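Local coordinates for cytosolic malate dehydrogenase (Trichomonas vaginalis, PDB 4UUO), which probably catalyses the NAD-dependent interconversion of malate and oxaloacetate, at residues G26-D31 against C250-L255; A113-A118 against S141-Q146; N159-A164 against H177-W182; D262-A267 against F286-S291. All blocks are in the same frame, centred on the assembly; numbering follows the deposited sequence.

How the contacts relate
Contacts 3 and 4 are buried and lie close together in the C-terminal part of the protein, where strands 176-182 and 264-269 meet and Ser265 of contact 4 probably hydrogen-bonds to Ile181 of contact 3. Contact 1 joins a loop of the nucleotide-binding fold to helix 240-256, whose other side packs on contact 4 through Asp253 and Trp254. Contact 2 is partly buried, belongs wholly to the nucleotide-binding fold and lies about 32 Å, centre to centre, from contact 3. Their chemistry differs accordingly: contacts 1 and 3 are packing without cross hydrogen bonds, contact 2 turns on one asparagine whose carbonyl takes a loop N-H, and contact 4 pairs two strands through their backbones.

Contact 1. Residues G26-D31 against C250-L255; sequences GDLCGD and CVKDWL
Lys252 and Leu28 pass each other between helix 240-256 and the loop 26-31, each lying against the backbone of the other's segment. From Lys252 CB, 4.2 Å from Leu28 CD1, the lysine side chain leaves with CG anti to the backbone N (chi1 -175°). A bend at chi2 (82°) then brings Lys252 CD over the loop, 3.2 Å from Leu28 O. The next carbon, Lys252 CE, has moved on to the preceding carbonyl, 3.6 Å from Asp27 O, and Lys252 NZ ends 3.8 Å from the same Asp27 O, with no hydrogen bond formed between the two segments. The aliphatic part of the lysine thus lies on two peptide oxygens, while the carboxylate of Asp27 turns to a salt bridge with Arg22. The loop follows a Schellman motif in which Gly26, with positive phi, ends helix 14-25, and it leads to strand 34-39 in the first beta-alpha-beta crossover of the Rossmann fold. Helix 240-256 belongs to the C-terminal part of the enzyme, so the contact joins the two portions of the subunit. Leu28 makes the apolar half: its CG is also anti to the backbone N, and Leu28 CD1 meets the helix at Lys252 N, 3.6 Å away. Val251 CG1 approaches Leu28 CD1 at 3.8 Å, and Leu255, one turn further along the helix, offers its CD1 at 4.3 Å from Leu28 CD1. Phe83 of strand 81-84 touches both Leu28 and Val251, and Ile6 of strand 4-8 also packs on the leucine.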
loop_
_atom_site.group_PDB
_atom_site.type_symbol
_atom_site.label_atom_id
_atom_site.label_comp_id
_atom_site.label_asym_id
_atom_site.label_seq_id
_atom_site.Cartn_x
_atom_site.Cartn_y
_atom_site.Cartn_z
ATOM N N GLY A 26 -7.568 5.328 -6.463
ATOM C CA GLY A 26 -8.725 5.097 -7.307
ATOM C C GLY A 26 -8.942 3.623 -7.581
ATOM O O GLY A 26 -9.604 3.254 -8.554
ATOM N N ASP A 27 -8.387 2.779 -6.714
ATOM C CA ASP A 27 -8.433 1.332 -6.907
ATOM C C ASP A 27 -9.822 0.749 -6.656
ATOM O O ASP A 27 -10.180 -0.289 -7.220
ATOM C CB ASP A 27 -7.415 0.638 -5.992
ATOM C CG ASP A 27 -5.985 0.816 -6.466
ATOM O OD1 ASP A 27 -5.748 1.647 -7.370
ATOM O OD2 ASP A 27 -5.095 0.117 -5.936
ATOM N N LEU A 28 -10.598 1.420 -5.812
ATOM C CA LEU A 28 -11.892 0.895 -5.393
ATOM C C LEU A 28 -13.031 1.334 -6.311
ATOM O O LEU A 28 -13.948 0.557 -6.586
ATOM C CB LEU A 28 -12.186 1.320 -3.953
ATOM C CG LEU A 28 -13.547 0.945 -3.368
ATOM C CD1 LEU A 28 -13.781 -0.561 -3.434
ATOM C CD2 LEU A 28 -13.652 1.448 -1.937
ATOM N N CYS A 29 -12.967 2.571 -6.794
ATOM C CA CYS A 29 -14.079 3.147 -7.549
ATOM C C CYS A 29 -13.655 3.615 -8.931
ATOM O O CYS A 29 -14.320 4.453 -9.537
ATOM C CB CYS A 29 -14.698 4.318 -6.778
ATOM S SG CYS A 29 -15.114 3.948 -5.046
ATOM N N GLY A 30 -12.548 3.071 -9.424
ATOM C CA GLY A 30 -12.047 3.421 -10.740
ATOM C C GLY A 30 -11.743 4.897 -10.909
ATOM O O GLY A 30 -11.009 5.494 -10.108
ATOM N N ASP A 31 -12.325 5.486 -11.952
ATOM C CA ASP A 31 -12.063 6.878 -12.314
ATOM C C ASP A 31 -12.934 7.873 -11.548
ATOM O O ASP A 31 -12.888 9.072 -11.814
ATOM C CB ASP A 31 -12.263 7.080 -13.818
ATOM C CG ASP A 31 -11.374 6.179 -14.654
ATOM O OD1 ASP A 31 -10.182 6.511 -14.826
ATOM O OD2 ASP A 31 -11.871 5.146 -15.148
ATOM N N CYS A 250 -13.419 -6.932 -1.605
ATOM C CA CYS A 250 -14.721 -7.353 -1.098
ATOM C C CYS A 250 -15.758 -6.291 -1.416
ATOM O O CYS A 250 -16.849 -6.595 -1.897
ATOM C CB CYS A 250 -14.679 -7.611 0.411
ATOM S SG CYS A 250 -16.322 -7.662 1.202
ATOM N N VAL A 251 -15.394 -5.040 -1.157
ATOM C CA VAL A 251 -16.287 -3.918 -1.399
ATOM C C VAL A 251 -16.344 -3.606 -2.891
ATOM O O VAL A 251 -17.381 -3.189 -3.409
ATOM C CB VAL A 251 -15.849 -2.683 -0.595
ATOM C CG1 VAL A 251 -16.631 -1.446 -1.020
ATOM C CG2 VAL A 251 -16.035 -2.949 0.902
ATOM N N LYS A 252 -15.234 -3.840 -3.583
ATOM C CA LYS A 252 -15.184 -3.694 -5.030
ATOM C C LYS A 252 -16.299 -4.507 -5.682
ATOM O O LYS A 252 -17.151 -3.964 -6.390
ATOM C CB LYS A 252 -13.823 -4.140 -5.559
ATOM C CG LYS A 252 -13.607 -3.929 -7.042
ATOM C CD LYS A 252 -13.182 -2.504 -7.338
ATOM C CE LYS A 252 -12.739 -2.364 -8.782
ATOM N NZ LYS A 252 -11.639 -3.319 -9.088
ATOM N N ASP A 253 -16.295 -5.811 -5.418
ATOM C CA ASP A 253 -17.331 -6.705 -5.922
ATOM C C ASP A 253 -18.696 -6.335 -5.357
ATOM O O ASP A 253 -19.707 -6.422 -6.051
ATOM C CB ASP A 253 -17.006 -8.159 -5.577
ATOM C CG ASP A 253 -15.679 -8.611 -6.144
ATOM O OD1 ASP A 253 -15.188 -7.973 -7.103
ATOM O OD2 ASP A 253 -15.133 -9.612 -5.634
ATOM N N TRP A 254 -18.719 -5.926 -4.092
ATOM C CA TRP A 254 -19.963 -5.535 -3.437
ATOM C C TRP A 254 -20.630 -4.385 -4.198
ATOM O O TRP A 254 -21.856 -4.302 -4.275
ATOM C CB TRP A 254 -19.698 -5.138 -1.980
ATOM C CG TRP A 254 -20.928 -5.111 -1.097
ATOM C CD1 TRP A 254 -22.199 -5.481 -1.440
ATOM C CD2 TRP A 254 -20.992 -4.690 0.276
ATOM N NE1 TRP A 254 -23.045 -5.317 -0.369
ATOM C CE2 TRP A 254 -22.330 -4.833 0.694
ATOM C CE3 TRP A 254 -20.047 -4.210 1.190
ATOM C CZ2 TRP A 254 -22.748 -4.507 1.986
ATOM C CZ3 TRP A 254 -20.463 -3.887 2.471
ATOM C CH2 TRP A 254 -21.802 -4.037 2.857
ATOM N N LEU A 255 -19.812 -3.517 -4.784
ATOM C CA LEU A 255 -20.320 -2.353 -5.499
ATOM C C LEU A 255 -20.620 -2.635 -6.970
ATOM O O LEU A 255 -21.587 -2.105 -7.518
ATOM C CB LEU A 255 -19.324 -1.195 -5.394
ATOM C CG LEU A 255 -19.071 -0.613 -3.996
ATOM C CD1 LEU A 255 -17.922 0.389 -4.020
ATOM C CD2 LEU A 255 -20.327 0.024 -3.415
#

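Contact 2. Residues A113-A118 against S141-Q146; sequences ALNDYA and SAPKLQ
Asn115, near the end of helix 96-117, pushes its amide into the loop 141-146, which follows helix 131-139 and leads to strand 150-152, the last of the parallel sheet of the Rossmann fold. The two segments therefore join neighbouring alpha-beta units at one border of that sheet. An anti chi1 (-171°) carries CG of the asparagine out toward the loop, and chi2 (73°) turns the amide so that its oxygen meets the backbone of Lys144. Asn115 OD1 accepts a hydrogen bond from Lys144 N at 2.8 Å, moderately bent at the hydrogen (146°). The donor reaches the oxygen from the side and is tilted slightly from the carbonyl plane. At the other branch of the amide, Asn115 ND2 has a weak hydrogen bond to Asp116 OD1, 3.4 Å away, on the same helix. Pro143 crosses the amide at about a right angle, its CD 3.5 Å from Asn115 ND2. Closer to the helix, CB of Asn115 meets CB of Ala142 at 3.5 Å. Lys144 has its CB beside the amide oxygen, but beyond CG its chain is extended and carries NZ away from the asparagine side chain; the lysine side chain also touches Pro120. Behind the polar contact, Trp150 of strand 150-152 packs against Leu114, Ala142 and Leu145, joining the helix and loop side chains on the sheet side. Between the two leucines themselves, the nearest approach is from Leu114 CB to Leu145 CD1, at 4.2 Å.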
loop_
_atom_site.group_PDB
_atom_site.type_symbol
_atom_site.label_atom_id
_atom_site.label_comp_id
_atom_site.label_asym_id
_atom_site.label_seq_id
_atom_site.Cartn_x
_atom_site.Cartn_y
_atom_site.Cartn_z
ATOM N N ALA A 113 -24.094 5.905 14.557
ATOM C CA ALA A 113 -23.462 6.979 13.794
ATOM C C ALA A 113 -23.797 6.839 12.309
ATOM O O ALA A 113 -24.205 7.803 11.655
ATOM C CB ALA A 113 -21.953 6.972 14.007
ATOM N N LEU A 114 -23.622 5.624 11.792
ATOM C CA LEU A 114 -24.021 5.293 10.432
ATOM C C LEU A 114 -25.492 5.616 10.216
ATOM O O LEU A 114 -25.856 6.296 9.262
ATOM C CB LEU A 114 -23.765 3.814 10.145
ATOM C CG LEU A 114 -22.311 3.368 10.003
ATOM C CD1 LEU A 114 -22.180 1.872 10.272
ATOM C CD2 LEU A 114 -21.769 3.724 8.619
ATOM N N ASN A 115 -26.327 5.134 11.129
ATOM C CA ASN A 115 -27.776 5.293 11.034
ATOM C C ASN A 115 -28.228 6.743 10.905
ATOM O O ASN A 115 -29.034 7.077 10.036
ATOM C CB ASN A 115 -28.449 4.665 12.255
ATOM C CG ASN A 115 -29.952 4.591 12.116
ATOM O OD1 ASN A 115 -30.471 3.776 11.359
ATOM N ND2 ASN A 115 -30.659 5.433 12.858
ATOM N N ASP A 116 -27.701 7.598 11.773
ATOM C CA ASP A 116 -28.092 9.002 11.795
ATOM C C ASP A 116 -27.415 9.810 10.689
ATOM O O ASP A 116 -28.067 10.570 9.974
ATOM C CB ASP A 116 -27.767 9.623 13.159
ATOM C CG ASP A 116 -28.420 8.879 14.317
ATOM O OD1 ASP A 116 -29.561 8.397 14.158
ATOM O OD2 ASP A 116 -27.790 8.776 15.390
ATOM N N TYR A 117 -26.107 9.628 10.542
ATOM C CA TYR A 117 -25.310 10.528 9.718
ATOM C C TYR A 117 -25.026 10.011 8.307
ATOM O O TYR A 117 -25.043 10.784 7.352
ATOM C CB TYR A 117 -23.995 10.840 10.436
ATOM C CG TYR A 117 -24.205 11.419 11.816
ATOM C CD1 TYR A 117 -24.909 12.606 11.988
ATOM C CD2 TYR A 117 -23.728 10.771 12.950
ATOM C CE1 TYR A 117 -25.119 13.141 13.247
ATOM C CE2 TYR A 117 -23.932 11.301 14.217
ATOM C CZ TYR A 117 -24.630 12.487 14.357
ATOM O OH TYR A 117 -24.839 13.024 15.609
ATOM N N ALA A 118 -24.764 8.715 8.171
ATOM C CA ALA A 118 -24.422 8.159 6.864
ATOM C C ALA A 118 -25.638 8.113 5.951
ATOM O O ALA A 118 -26.777 8.263 6.402
ATOM C CB ALA A 118 -23.816 6.761 7.007
ATOM N N SER A 141 -27.985 -1.389 16.240
ATOM C CA SER A 141 -28.026 -0.027 16.748
ATOM C C SER A 141 -28.583 0.927 15.695
ATOM O O SER A 141 -28.866 2.088 15.983
ATOM C CB SER A 141 -26.631 0.421 17.187
ATOM O OG SER A 141 -26.071 -0.484 18.124
ATOM N N ALA A 142 -28.744 0.422 14.476
ATOM C CA ALA A 142 -29.210 1.234 13.357
ATOM C C ALA A 142 -30.603 0.812 12.890
ATOM O O ALA A 142 -30.727 -0.063 12.032
ATOM C CB ALA A 142 -28.222 1.145 12.207
ATOM N N PRO A 143 -31.655 1.442 13.444
ATOM C CA PRO A 143 -33.051 1.065 13.158
ATOM C C PRO A 143 -33.533 1.442 11.751
ATOM O O PRO A 143 -34.481 0.830 11.254
ATOM C CB PRO A 143 -33.858 1.843 14.218
ATOM C CG PRO A 143 -32.861 2.326 15.225
ATOM C CD PRO A 143 -31.574 2.496 14.468
ATOM N N LYS A 144 -32.901 2.436 11.134
ATOM C CA LYS A 144 -33.313 2.915 9.819
ATOM C C LYS A 144 -32.729 2.039 8.714
ATOM O O LYS A 144 -33.331 1.879 7.651
ATOM C CB LYS A 144 -32.886 4.377 9.633
ATOM C CG LYS A 144 -33.249 4.999 8.295
ATOM C CD LYS A 144 -32.690 6.414 8.171
ATOM C CE LYS A 144 -33.133 7.069 6.866
ATOM N NZ LYS A 144 -32.530 8.420 6.673
ATOM N N LEU A 145 -31.561 1.461 8.981
ATOM C CA LEU A 145 -30.836 0.675 7.988
ATOM C C LEU A 145 -31.362 -0.752 7.857
ATOM O O LEU A 145 -31.630 -1.414 8.856
ATOM C CB LEU A 145 -29.348 0.644 8.335
ATOM C CG LEU A 145 -28.613 1.982 8.260
ATOM C CD1 LEU A 145 -27.146 1.800 8.584
ATOM C CD2 LEU A 145 -28.778 2.600 6.887
ATOM N N GLN A 146 -31.507 -1.222 6.620
ATOM C CA GLN A 146 -31.834 -2.623 6.371
ATOM C C GLN A 146 -30.583 -3.461 6.563
ATOM O O GLN A 146 -29.571 -2.959 7.053
ATOM C CB GLN A 146 -32.399 -2.832 4.964
ATOM C CG GLN A 146 -33.844 -2.388 4.788
ATOM C CD GLN A 146 -33.958 -0.907 4.517
ATOM O OE1 GLN A 146 -32.950 -0.218 4.354
ATOM N NE2 GLN A 146 -35.188 -0.405 4.464
#

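Contact 3. Residues N159-A164 against H177-W182; sequences NRMVGA and HKVCIW
Val179 juts toward helix 155-169 and fills a hollow walled by Met161 and Val162, with His158 and Leu165, one turn to either side along the helix, also touching it. These four positions follow the i, i+3, i+4, i+7 pattern of a single helix face. CG2 of Val179 meets CG2 of Val162 at 3.6 Å, and the two side chains cross at about a right angle. Met161 slides past Val179 in the opposite direction; the bend at chi3 (60°) swings its CE methyl back to 3.7 Å from Val179 CB. Helix and strand are consecutive elements of the C-terminal alpha/beta part of the enzyme, and the helix also carries Arg160, which is predicted to bind substrate and forms a salt bridge with Asp157. On the far side of the methionine, Ile181 supplies the second bump: its CD1 lies 3.6 Å from Met161 SD. The sulfur thus comes between the side chains of Val179 and Ile181, with Cys180 O 3.8 Å from Met161 SD. The CB of Cys180 points away from the helix, and its side chain packs on Pro287 of strand 283-290, which belongs to another sheet. Phe220 and Ile224 of helix 213-235 pack on Met161 as well, whereas Val162 borders the dimer interface and touches Ala59 of the second subunit.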
loop_
_atom_site.group_PDB
_atom_site.type_symbol
_atom_site.label_atom_id
_atom_site.label_comp_id
_atom_site.label_asym_id
_atom_site.label_seq_id
_atom_site.Cartn_x
_atom_site.Cartn_y
_atom_site.Cartn_z
ATOM N N ASN A 159 -9.273 -15.199 -0.248
ATOM C CA ASN A 159 -8.125 -15.026 -1.140
ATOM C C ASN A 159 -6.937 -15.885 -0.722
ATOM O O ASN A 159 -6.148 -16.310 -1.563
ATOM C CB ASN A 159 -7.694 -13.558 -1.204
ATOM C CG ASN A 159 -8.774 -12.655 -1.773
ATOM O OD1 ASN A 159 -9.723 -13.122 -2.404
ATOM N ND2 ASN A 159 -8.632 -11.352 -1.553
ATOM N N ARG A 160 -6.806 -16.130 0.577
ATOM C CA ARG A 160 -5.782 -17.042 1.080
ATOM C C ARG A 160 -5.989 -18.448 0.502
ATOM O O ARG A 160 -5.027 -19.188 0.298
ATOM C CB ARG A 160 -5.789 -17.073 2.617
ATOM C CG ARG A 160 -5.089 -15.883 3.272
ATOM C CD ARG A 160 -5.452 -15.737 4.749
ATOM N NE ARG A 160 -4.618 -14.756 5.442
ATOM C CZ ARG A 160 -4.859 -14.302 6.668
ATOM N NH1 ARG A 160 -5.918 -14.731 7.339
ATOM N NH2 ARG A 160 -4.050 -13.407 7.223
ATOM N N MET A 161 -7.244 -18.802 0.231
ATOM C CA MET A 161 -7.574 -20.072 -0.412
ATOM C C MET A 161 -7.237 -20.047 -1.899
ATOM O O MET A 161 -6.616 -20.970 -2.417
ATOM C CB MET A 161 -9.056 -20.405 -0.225
ATOM C CG MET A 161 -9.436 -20.808 1.191
ATOM S SD MET A 161 -11.203 -21.117 1.369
ATOM C CE MET A 161 -11.457 -22.442 0.211
ATOM N N VAL A 162 -7.668 -18.993 -2.584
ATOM C CA VAL A 162 -7.343 -18.815 -3.995
ATOM C C VAL A 162 -5.831 -18.833 -4.212
ATOM O O VAL A 162 -5.325 -19.575 -5.048
ATOM C CB VAL A 162 -7.929 -17.498 -4.537
ATOM C CG1 VAL A 162 -7.298 -17.138 -5.866
ATOM C CG2 VAL A 162 -9.438 -17.604 -4.658
ATOM N N GLY A 163 -5.116 -18.024 -3.437
ATOM C CA GLY A 163 -3.667 -17.970 -3.510
ATOM C C GLY A 163 -2.983 -19.303 -3.258
ATOM O O GLY A 163 -2.047 -19.672 -3.968
ATOM N N ALA A 164 -3.452 -20.030 -2.247
ATOM C CA ALA A 164 -2.857 -21.312 -1.877
ATOM C C ALA A 164 -3.125 -22.395 -2.925
ATOM O O ALA A 164 -2.252 -23.219 -3.212
ATOM C CB ALA A 164 -3.368 -21.758 -0.514
ATOM N N HIS A 177 -11.327 -20.836 -9.175
ATOM C CA HIS A 177 -12.685 -20.311 -9.050
ATOM C C HIS A 177 -13.495 -21.044 -7.983
ATOM O O HIS A 177 -13.133 -22.140 -7.558
ATOM C CB HIS A 177 -13.427 -20.396 -10.393
ATOM C CG HIS A 177 -12.564 -20.120 -11.586
ATOM N ND1 HIS A 177 -12.194 -18.847 -11.961
ATOM C CD2 HIS A 177 -12.003 -20.958 -12.491
ATOM C CE1 HIS A 177 -11.437 -18.912 -13.043
ATOM N NE2 HIS A 177 -11.305 -20.181 -13.384
ATOM N N LYS A 178 -14.584 -20.410 -7.554
ATOM C CA LYS A 178 -15.614 -21.041 -6.727
ATOM C C LYS A 178 -15.127 -21.599 -5.383
ATOM O O LYS A 178 -15.559 -22.673 -4.949
ATOM C CB LYS A 178 -16.302 -22.153 -7.523
ATOM C CG LYS A 178 -17.043 -21.661 -8.758
ATOM C CD LYS A 178 -17.603 -22.815 -9.570
ATOM C CE LYS A 178 -18.104 -22.347 -10.925
ATOM N NZ LYS A 178 -18.594 -23.483 -11.757
ATOM N N VAL A 179 -14.238 -20.866 -4.721
ATOM C CA VAL A 179 -13.911 -21.168 -3.335
ATOM C C VAL A 179 -14.814 -20.312 -2.463
ATOM O O VAL A 179 -15.421 -19.356 -2.951
ATOM C CB VAL A 179 -12.427 -20.892 -2.993
ATOM C CG1 VAL A 179 -11.503 -21.627 -3.959
ATOM C CG2 VAL A 179 -12.143 -19.401 -2.998
ATOM N N CYS A 180 -14.918 -20.651 -1.181
ATOM C CA CYS A 180 -15.684 -19.823 -0.261
ATOM C C CYS A 180 -15.368 -20.124 1.194
ATOM O O CYS A 180 -14.962 -21.232 1.546
ATOM C CB CYS A 180 -17.191 -19.985 -0.499
ATOM S SG CYS A 180 -17.829 -21.667 -0.259
ATOM N N ILE A 181 -15.553 -19.109 2.029
ATOM C CA ILE A 181 -15.503 -19.270 3.468
ATOM C C ILE A 181 -16.936 -19.217 4.019
ATOM O O ILE A 181 -17.716 -18.340 3.636
ATOM C CB ILE A 181 -14.624 -18.177 4.126
ATOM C CG1 ILE A 181 -13.147 -18.354 3.739
ATOM C CG2 ILE A 181 -14.798 -18.179 5.641
ATOM C CD1 ILE A 181 -12.470 -19.584 4.354
ATOM N N TRP A 182 -17.280 -20.170 4.889
ATOM C CA TRP A 182 -18.573 -20.168 5.582
ATOM C C TRP A 182 -18.449 -19.712 7.039
ATOM O O TRP A 182 -17.439 -19.977 7.696
ATOM C CB TRP A 182 -19.213 -21.559 5.580
ATOM C CG TRP A 182 -19.521 -22.170 4.245
ATOM C CD1 TRP A 182 -18.663 -22.876 3.451
ATOM C CD2 TRP A 182 -20.789 -22.180 3.573
ATOM N NE1 TRP A 182 -19.309 -23.304 2.317
ATOM C CE2 TRP A 182 -20.612 -22.893 2.367
ATOM C CE3 TRP A 182 -22.047 -21.649 3.867
ATOM C CZ2 TRP A 182 -21.654 -23.089 1.457
ATOM C CZ3 TRP A 182 -23.079 -21.845 2.960
ATOM C CH2 TRP A 182 -22.875 -22.563 1.772
#

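Contact 4. Residues D262-A267 against F286-S291; sequences DFVSMA and FPVTVS
Val288 and Met266 form the apolar centre on one face of a twisted antiparallel strand pair. Val288 CG2 meets Met266 CG at 3.6 Å, the two side chains crossing at about a right angle, and Val264 CG2 lies 3.9 Å from the same Val288 CG2. Met266 SD lies 4.1 Å from Val290 CG2. On the face of Pro287, just before strand 264-269 begins, Phe263 makes a different contact: Pro287 CB sits over one face of the Phe263 ring, 4.1 Å from its centroid and offset toward the rim, a CH-pi interaction between side chains that point the same way. Between the two faces the backbones pair. Val264 and Val288 form a hydrogen-bonded pair, with Val288 N to Val264 O nearly straight at 2.7 Å and Val264 N to Val288 O at 2.8 Å. Ser265 and Pro287 follow as a non-hydrogen-bonded pair, where no N-H of Pro287 is needed toward strand 264-269. In the next hydrogen-bonded pair, Phe286 N reaches Met266 O at 3.0 Å from well above the carbonyl plane, and Met266 N bonds back to Phe286 O at 3.3 Å. At the polar edge, Ser265 OG hydrogen-bonds to His158 ND1 and probably to Ile181 N, tying the pair to helix 155-169 and strand 176-182. Strand 296-298 flanks strand 283-290 on its other side, while Trp254 of helix 240-256 packs on Met266.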
loop_
_atom_site.group_PDB
_atom_site.type_symbol
_atom_site.label_atom_id
_atom_site.label_comp_id
_atom_site.label_asym_id
_atom_site.label_seq_id
_atom_site.Cartn_x
_atom_site.Cartn_y
_atom_site.Cartn_z
ATOM N N ASP A 262 -17.433 -16.590 -11.147
ATOM C CA ASP A 262 -17.806 -17.460 -10.039
ATOM C C ASP A 262 -18.422 -16.655 -8.894
ATOM O O ASP A 262 -19.199 -15.731 -9.136
ATOM C CB ASP A 262 -16.592 -18.260 -9.551
ATOM C CG ASP A 262 -15.429 -17.379 -9.127
ATOM O OD1 ASP A 262 -14.604 -17.005 -9.986
ATOM O OD2 ASP A 262 -15.332 -17.073 -7.923
ATOM N N PHE A 263 -18.085 -17.009 -7.655
ATOM C CA PHE A 263 -18.635 -16.314 -6.494
ATOM C C PHE A 263 -17.568 -15.952 -5.453
ATOM O O PHE A 263 -16.446 -16.456 -5.495
ATOM C CB PHE A 263 -19.751 -17.151 -5.841
ATOM C CG PHE A 263 -19.398 -18.607 -5.615
ATOM C CD1 PHE A 263 -18.458 -18.978 -4.661
ATOM C CD2 PHE A 263 -20.046 -19.609 -6.333
ATOM C CE1 PHE A 263 -18.152 -20.319 -4.445
ATOM C CE2 PHE A 263 -19.746 -20.952 -6.124
ATOM C CZ PHE A 263 -18.801 -21.308 -5.178
ATOM N N VAL A 264 -17.930 -15.068 -4.526
ATOM C CA VAL A 264 -17.019 -14.642 -3.466
ATOM C C VAL A 264 -17.609 -14.892 -2.082
ATOM O O VAL A 264 -18.771 -15.257 -1.945
ATOM C CB VAL A 264 -16.670 -13.150 -3.583
ATOM C CG1 VAL A 264 -15.829 -12.895 -4.823
ATOM C CG2 VAL A 264 -17.943 -12.312 -3.597
ATOM N N SER A 265 -16.798 -14.687 -1.054
ATOM C CA SER A 265 -17.254 -14.887 0.311
ATOM C C SER A 265 -17.577 -13.563 0.983
ATOM O O SER A 265 -16.777 -12.622 0.950
ATOM C CB SER A 265 -16.206 -15.642 1.119
ATOM O OG SER A 265 -15.855 -16.836 0.453
ATOM N N MET A 266 -18.762 -13.502 1.583
ATOM C CA MET A 266 -19.216 -12.327 2.316
ATOM C C MET A 266 -20.014 -12.735 3.554
ATOM O O MET A 266 -20.949 -13.522 3.461
ATOM C CB MET A 266 -20.075 -11.430 1.423
ATOM C CG MET A 266 -19.351 -10.853 0.230
ATOM S SD MET A 266 -20.389 -9.714 -0.686
ATOM C CE MET A 266 -20.844 -8.555 0.595
ATOM N N ALA A 267 -19.637 -12.199 4.708
ATOM C CA ALA A 267 -20.394 -12.427 5.933
ATOM C C ALA A 267 -21.553 -11.442 6.020
ATOM O O ALA A 267 -21.377 -10.290 6.404
ATOM C CB ALA A 267 -19.493 -12.312 7.156
ATOM N N PHE A 286 -21.295 -16.505 3.527
ATOM C CA PHE A 286 -21.825 -17.379 2.483
ATOM C C PHE A 286 -21.029 -17.271 1.190
ATOM O O PHE A 286 -20.376 -16.256 0.942
ATOM C CB PHE A 286 -23.289 -17.038 2.184
ATOM C CG PHE A 286 -24.233 -17.356 3.301
ATOM C CD1 PHE A 286 -24.834 -18.602 3.384
ATOM C CD2 PHE A 286 -24.536 -16.402 4.260
ATOM C CE1 PHE A 286 -25.715 -18.896 4.415
ATOM C CE2 PHE A 286 -25.414 -16.684 5.290
ATOM C CZ PHE A 286 -26.006 -17.933 5.369
ATOM N N PRO A 287 -21.084 -18.320 0.355
ATOM C CA PRO A 287 -20.688 -18.151 -1.044
ATOM C C PRO A 287 -21.742 -17.301 -1.738
ATOM O O PRO A 287 -22.908 -17.705 -1.817
ATOM C CB PRO A 287 -20.658 -19.584 -1.589
ATOM C CG PRO A 287 -21.598 -20.338 -0.717
ATOM C CD PRO A 287 -21.500 -19.702 0.648
ATOM N N VAL A 288 -21.352 -16.118 -2.199
ATOM C CA VAL A 288 -22.316 -15.204 -2.785
ATOM C C VAL A 288 -21.887 -14.706 -4.159
ATOM O O VAL A 288 -20.699 -14.513 -4.434
ATOM C CB VAL A 288 -22.570 -13.977 -1.872
ATOM C CG1 VAL A 288 -23.004 -14.418 -0.482
ATOM C CG2 VAL A 288 -21.336 -13.100 -1.791
ATOM N N THR A 289 -22.875 -14.527 -5.025
ATOM C CA THR A 289 -22.699 -13.772 -6.253
ATOM C C THR A 289 -23.137 -12.337 -5.947
ATOM O O THR A 289 -23.843 -12.103 -4.959
ATOM C CB THR A 289 -23.518 -14.382 -7.424
ATOM O OG1 THR A 289 -23.234 -13.680 -8.639
ATOM C CG2 THR A 289 -25.015 -14.322 -7.142
ATOM N N VAL A 290 -22.695 -11.371 -6.749
ATOM C CA VAL A 290 -23.168 -9.991 -6.597
ATOM C C VAL A 290 -23.535 -9.431 -7.961
ATOM O O VAL A 290 -22.749 -9.522 -8.900
ATOM C CB VAL A 290 -22.114 -9.063 -5.932
ATOM C CG1 VAL A 290 -22.661 -7.646 -5.804
ATOM C CG2 VAL A 290 -21.689 -9.596 -4.564
ATOM N N SER A 291 -24.733 -8.865 -8.075
ATOM C CA SER A 291 -25.190 -8.333 -9.357
ATOM C C SER A 291 -24.488 -7.021 -9.669
ATOM O O SER A 291 -23.825 -6.443 -8.805
ATOM C CB SER A 291 -26.701 -8.124 -9.355
ATOM O OG SER A 291 -27.024 -6.893 -8.737
#